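Local structure of methylxanthine N1-demethylase NdmA (Pseudomonas putida, 6ICN) at residues 154-159 with 250-255; 167-172 with 281-286. The protein catalyses the N1-demethylation of caffeine to theobromine and formaldehyde, acting as a Rieske non-heme iron oxygenase in bacterial caffeine degradation. All blocks are in the same frame, centred on the assembly; numbering follows the deposited sequence.

Interaction 1. Residues 154-159 with 250-255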
# COMPACT_ATOMS: atom_id res chain seq x y z
N ILE A 154 -29.57 -0.19 -32.44
CA ILE A 154 -28.36 -0.77 -31.85
C ILE A 154 -27.37 -1.12 -32.95
O ILE A 154 -27.77 -1.68 -34.00
CB ILE A 154 -28.70 -2.00 -30.99
CG1 ILE A 154 -29.46 -1.52 -29.75
CG2 ILE A 154 -27.45 -2.80 -30.62
CD1 ILE A 154 -30.11 -2.64 -28.92
N PRO A 155 -26.08 -0.82 -32.78
CA PRO A 155 -25.06 -1.13 -33.80
C PRO A 155 -25.05 -2.55 -34.33
O PRO A 155 -25.48 -3.50 -33.67
CB PRO A 155 -23.75 -0.82 -33.05
CG PRO A 155 -24.12 0.30 -32.15
CD PRO A 155 -25.53 0.02 -31.70
N TYR A 156 -24.51 -2.70 -35.54
CA TYR A 156 -24.45 -3.97 -36.25
C TYR A 156 -23.18 -4.73 -35.89
O TYR A 156 -22.07 -4.20 -36.00
CB TYR A 156 -24.51 -3.70 -37.75
CG TYR A 156 -24.15 -4.85 -38.66
CD1 TYR A 156 -25.01 -5.92 -38.84
CD2 TYR A 156 -22.96 -4.85 -39.38
CE1 TYR A 156 -24.68 -6.98 -39.69
CE2 TYR A 156 -22.62 -5.88 -40.25
CZ TYR A 156 -23.49 -6.95 -40.40
OH TYR A 156 -23.15 -7.98 -41.25
N PHE A 157 -23.35 -5.99 -35.48
CA PHE A 157 -22.28 -6.96 -35.28
C PHE A 157 -22.49 -8.10 -36.27
O PHE A 157 -23.49 -8.82 -36.18
CB PHE A 157 -22.33 -7.46 -33.83
CG PHE A 157 -21.30 -8.51 -33.47
CD1 PHE A 157 -20.06 -8.56 -34.08
CD2 PHE A 157 -21.58 -9.43 -32.47
CE1 PHE A 157 -19.10 -9.53 -33.72
CE2 PHE A 157 -20.63 -10.39 -32.09
CZ PHE A 157 -19.40 -10.45 -32.72
N SER A 158 -21.55 -8.27 -37.21
CA SER A 158 -21.78 -9.19 -38.33
C SER A 158 -21.77 -10.66 -37.91
O SER A 158 -22.38 -11.50 -38.58
CB SER A 158 -20.72 -8.95 -39.42
OG SER A 158 -19.41 -9.31 -38.99
N ALA A 159 -21.09 -11.00 -36.82
CA ALA A 159 -20.88 -12.39 -36.45
C ALA A 159 -22.03 -12.99 -35.67
O ALA A 159 -22.06 -14.21 -35.48
CB ALA A 159 -19.60 -12.55 -35.63
N ALA A 250 -19.38 2.57 -32.83
CA ALA A 250 -19.24 1.12 -32.96
C ALA A 250 -18.51 0.77 -34.25
O ALA A 250 -18.82 1.34 -35.30
CB ALA A 250 -20.60 0.43 -32.92
N ILE A 251 -17.56 -0.15 -34.16
CA ILE A 251 -16.80 -0.61 -35.33
C ILE A 251 -16.90 -2.12 -35.45
O ILE A 251 -16.52 -2.86 -34.53
CB ILE A 251 -15.33 -0.18 -35.26
CG1 ILE A 251 -15.22 1.35 -35.21
CG2 ILE A 251 -14.53 -0.76 -36.43
CD1 ILE A 251 -13.90 1.80 -34.64
N ASN A 252 -17.38 -2.59 -36.61
CA ASN A 252 -17.39 -4.01 -36.95
C ASN A 252 -16.33 -4.22 -38.03
O ASN A 252 -16.47 -3.70 -39.14
CB ASN A 252 -18.77 -4.46 -37.42
CG ASN A 252 -18.86 -5.96 -37.63
OD1 ASN A 252 -19.21 -6.71 -36.72
ND2 ASN A 252 -18.54 -6.41 -38.84
N LEU A 253 -15.26 -4.95 -37.69
CA LEU A 253 -14.16 -5.19 -38.62
C LEU A 253 -14.10 -6.68 -38.96
O LEU A 253 -13.79 -7.51 -38.09
CB LEU A 253 -12.83 -4.71 -38.02
CG LEU A 253 -11.56 -5.13 -38.76
CD1 LEU A 253 -11.59 -4.66 -40.23
CD2 LEU A 253 -10.31 -4.56 -38.06
N GLU A 254 -14.39 -7.02 -40.21
CA GLU A 254 -14.29 -8.40 -40.68
C GLU A 254 -12.94 -8.58 -41.37
O GLU A 254 -12.66 -7.90 -42.36
CB GLU A 254 -15.43 -8.73 -41.64
CG GLU A 254 -16.80 -8.74 -40.99
CD GLU A 254 -17.92 -8.88 -42.01
OE1 GLU A 254 -18.51 -7.86 -42.43
OE2 GLU A 254 -18.20 -10.04 -42.41
N VAL A 255 -12.12 -9.49 -40.84
CA VAL A 255 -10.80 -9.78 -41.40
C VAL A 255 -10.83 -11.14 -42.08
O VAL A 255 -11.11 -12.16 -41.44
CB VAL A 255 -9.69 -9.74 -40.33
CG1 VAL A 255 -8.33 -9.96 -40.98
CG2 VAL A 255 -9.72 -8.43 -39.55
O HOH W 1 -21.06 -7.55 -43.05
O HOH W 2 -18.92 -11.52 -40.01
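Pro155 to Ser158 run nearly parallel to strand 250-257 without pairing with it: the end-to-end directions differ by 9°, yet the CA atoms of Phe157 and Asn252 stay 6.0 Å apart. The strand belongs to the antiparallel seven-stranded sheet of the catalytic domain of this Rieske oxygenase and already pairs with strands 239-246 and 263-274, so the loop runs along the strand, over one face of that sheet, and is held through side chains. Asn252 does most of this work. A chi1 of -173° swings its side chain away from its own backbone nitrogen and brings the carboxamide to the loop, where it grips Ser158 twice. Its OD1 accepts from Ser158 N at 2.9 Å, an almost straight bond (169° at the hydrogen) whose donor stands above the carbonyl plane, while Asn252 ND2 donates to Ser158 OG at 3.0 Å, with the hydroxyl oxygen close to the amide plane. The Phe157 ring turns its edge to the same carboxamide, CD1 lying 3.3 Å from Asn252 OD1. A leucine in place of Asn252 would probably leave the Ser158 N–H without this acceptor and the hydroxyl without this donor. At the other end Pro155 CB presses on Ala250 CB at 3.4 Å, closer than usual for two carbons. Toward solvent, Glu254 sends its CG against Ser158 OG and its carboxylate to two waters. One links OE1 to Tyr156 OH; the other donates to Glu254 OE2 at 2.9 Å and also meets Ser158 OG.

Interaction 2. Residues 167-172 with 281-286; sequences IVIQEP and FLIFAR
Val168 sets its CB over one face of the Phe284 ring, 3.8 Å from the centroid and 25° off the normal, a CH-pi contact displaced toward the rim. Phe284 has chi1 67°, with CG between backbone N and carbonyl carbon, and this swings the ring back under the valine. On the opposite face, Ile167 CG2 meets Ile283 CG2 at a tight 3.4 Å, with Ala285 CB beside Ile167 CG1. Residues 167-169 and 281-286 run antiparallel at 164°; their strands, 166-175 and 277-286, form one edge, within the chain, of the catalytic-domain sheet, with Leu282 and Asn300 beside the caffeine pocket. Val168 N donates to Phe284 O at 2.8 Å and Phe284 N to Val168 O at 2.9 Å; Gln170 N then donates to Leu282 O. Past that bond a water accepts from Leu282 N and donates weakly to Gln170 O and Glu171 O. At the polar edge, the Gln170 amide crosses the Phe284 ring at about a right angle, its OE1 bonded to Asn300 ND2, while Arg286 turns a guanidinium edge to Val168 CG2 and forms salt bridges with Asp291 and Asp293. Apolar packing thus flanks the backbone bonds, and the buried polar ends are satisfied from outside the strand pair.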
# COMPACT_ATOMS: atom_id res chain seq x y z
N ILE A 167 -17.66 -17.00 -30.66
CA ILE A 167 -17.67 -15.62 -30.20
C ILE A 167 -17.13 -15.55 -28.77
O ILE A 167 -17.55 -16.33 -27.91
CB ILE A 167 -19.09 -15.03 -30.26
CG1 ILE A 167 -19.60 -15.01 -31.70
CG2 ILE A 167 -19.12 -13.64 -29.63
CD1 ILE A 167 -21.03 -14.52 -31.84
N VAL A 168 -16.23 -14.59 -28.51
CA VAL A 168 -15.70 -14.32 -27.18
C VAL A 168 -15.97 -12.86 -26.84
O VAL A 168 -15.60 -11.96 -27.60
CB VAL A 168 -14.19 -14.62 -27.10
CG1 VAL A 168 -13.61 -14.13 -25.76
CG2 VAL A 168 -13.91 -16.11 -27.33
N ILE A 169 -16.61 -12.63 -25.70
CA ILE A 169 -16.87 -11.28 -25.18
C ILE A 169 -15.78 -10.97 -24.15
O ILE A 169 -15.73 -11.61 -23.09
CB ILE A 169 -18.26 -11.18 -24.54
CG1 ILE A 169 -19.35 -11.57 -25.54
CG2 ILE A 169 -18.49 -9.76 -23.97
CD1 ILE A 169 -20.74 -11.80 -24.89
N GLN A 170 -14.96 -9.98 -24.42
CA GLN A 170 -13.92 -9.67 -23.44
C GLN A 170 -14.46 -8.82 -22.29
O GLN A 170 -15.53 -8.21 -22.38
CB GLN A 170 -12.74 -8.95 -24.11
CG GLN A 170 -12.02 -9.84 -25.08
CD GLN A 170 -10.56 -9.47 -25.30
OE1 GLN A 170 -9.90 -10.04 -26.15
NE2 GLN A 170 -10.05 -8.51 -24.53
N GLU A 171 -13.71 -8.80 -21.20
CA GLU A 171 -14.05 -7.88 -20.13
C GLU A 171 -13.84 -6.44 -20.62
O GLU A 171 -12.93 -6.17 -21.40
CB GLU A 171 -13.19 -8.15 -18.91
CG GLU A 171 -13.65 -9.43 -18.19
CD GLU A 171 -12.75 -9.85 -17.06
OE1 GLU A 171 -11.76 -9.14 -16.77
OE2 GLU A 171 -13.05 -10.90 -16.45
N PRO A 172 -14.65 -5.50 -20.15
CA PRO A 172 -14.46 -4.11 -20.58
C PRO A 172 -13.12 -3.56 -20.12
O PRO A 172 -12.57 -3.98 -19.10
CB PRO A 172 -15.63 -3.35 -19.93
CG PRO A 172 -16.27 -4.31 -18.97
CD PRO A 172 -15.88 -5.70 -19.35
N PHE A 281 -15.62 -1.91 -25.05
CA PHE A 281 -16.00 -3.30 -25.20
C PHE A 281 -15.40 -3.86 -26.48
O PHE A 281 -15.46 -3.22 -27.53
CB PHE A 281 -17.53 -3.45 -25.23
CG PHE A 281 -18.22 -2.89 -24.00
CD1 PHE A 281 -18.53 -1.52 -23.92
CD2 PHE A 281 -18.56 -3.71 -22.93
CE1 PHE A 281 -19.16 -1.00 -22.79
CE2 PHE A 281 -19.19 -3.19 -21.79
CZ PHE A 281 -19.49 -1.84 -21.71
N LEU A 282 -14.82 -5.06 -26.39
CA LEU A 282 -14.39 -5.83 -27.55
C LEU A 282 -15.05 -7.19 -27.52
O LEU A 282 -14.98 -7.91 -26.51
CB LEU A 282 -12.86 -6.01 -27.60
CG LEU A 282 -12.40 -6.87 -28.80
CD1 LEU A 282 -12.61 -6.11 -30.11
CD2 LEU A 282 -10.94 -7.32 -28.66
N ILE A 283 -15.73 -7.53 -28.61
CA ILE A 283 -16.21 -8.88 -28.86
C ILE A 283 -15.50 -9.37 -30.11
O ILE A 283 -15.40 -8.63 -31.09
CB ILE A 283 -17.74 -8.91 -29.08
CG1 ILE A 283 -18.46 -8.20 -27.94
CG2 ILE A 283 -18.24 -10.35 -29.20
CD1 ILE A 283 -19.96 -8.14 -28.12
N PHE A 284 -14.98 -10.60 -30.08
CA PHE A 284 -14.32 -11.09 -31.29
C PHE A 284 -14.81 -12.49 -31.61
O PHE A 284 -15.14 -13.28 -30.72
CB PHE A 284 -12.77 -11.04 -31.19
CG PHE A 284 -12.17 -11.98 -30.18
CD1 PHE A 284 -12.01 -11.58 -28.87
CD2 PHE A 284 -11.75 -13.24 -30.55
CE1 PHE A 284 -11.45 -12.43 -27.94
CE2 PHE A 284 -11.20 -14.12 -29.62
CZ PHE A 284 -11.05 -13.71 -28.31
N ALA A 285 -14.88 -12.77 -32.92
CA ALA A 285 -15.41 -14.02 -33.42
C ALA A 285 -14.42 -14.62 -34.40
O ALA A 285 -13.76 -13.90 -35.15
CB ALA A 285 -16.76 -13.83 -34.12
N ARG A 286 -14.31 -15.95 -34.39
CA ARG A 286 -13.34 -16.56 -35.29
C ARG A 286 -13.87 -17.86 -35.85
O ARG A 286 -14.56 -18.62 -35.17
CB ARG A 286 -11.98 -16.80 -34.61
CG ARG A 286 -11.99 -17.78 -33.43
CD ARG A 286 -10.70 -17.59 -32.65
NE ARG A 286 -10.36 -18.69 -31.76
CZ ARG A 286 -10.84 -18.83 -30.53
NH1 ARG A 286 -11.71 -17.95 -30.04
NH2 ARG A 286 -10.43 -19.86 -29.78
O HOH W 3 -14.78 -5.87 -23.59

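Overall arrangement
Both contacts build on the same antiparallel sheet, and their centres lie 11 Å apart. Segments 154-159 and 167-172 follow one another in the chain, so the connection that passes over the sheet face in interaction 1 goes on to become the edge strand of interaction 2. They touch directly: Ala159 CB is 3.5 Å from Ala285 CB, and Phe157 CZ 3.7 Å from Ile283 CG2. The caffeine pocket lies beyond the other face, where Leu253, next to Asn252, touches the bound caffeine. The Leu282 side chain comes within about 4 Å of the caffeine and about 11 Å of the cobalt ion, and Asn300, partner of Gln170, lines the pocket.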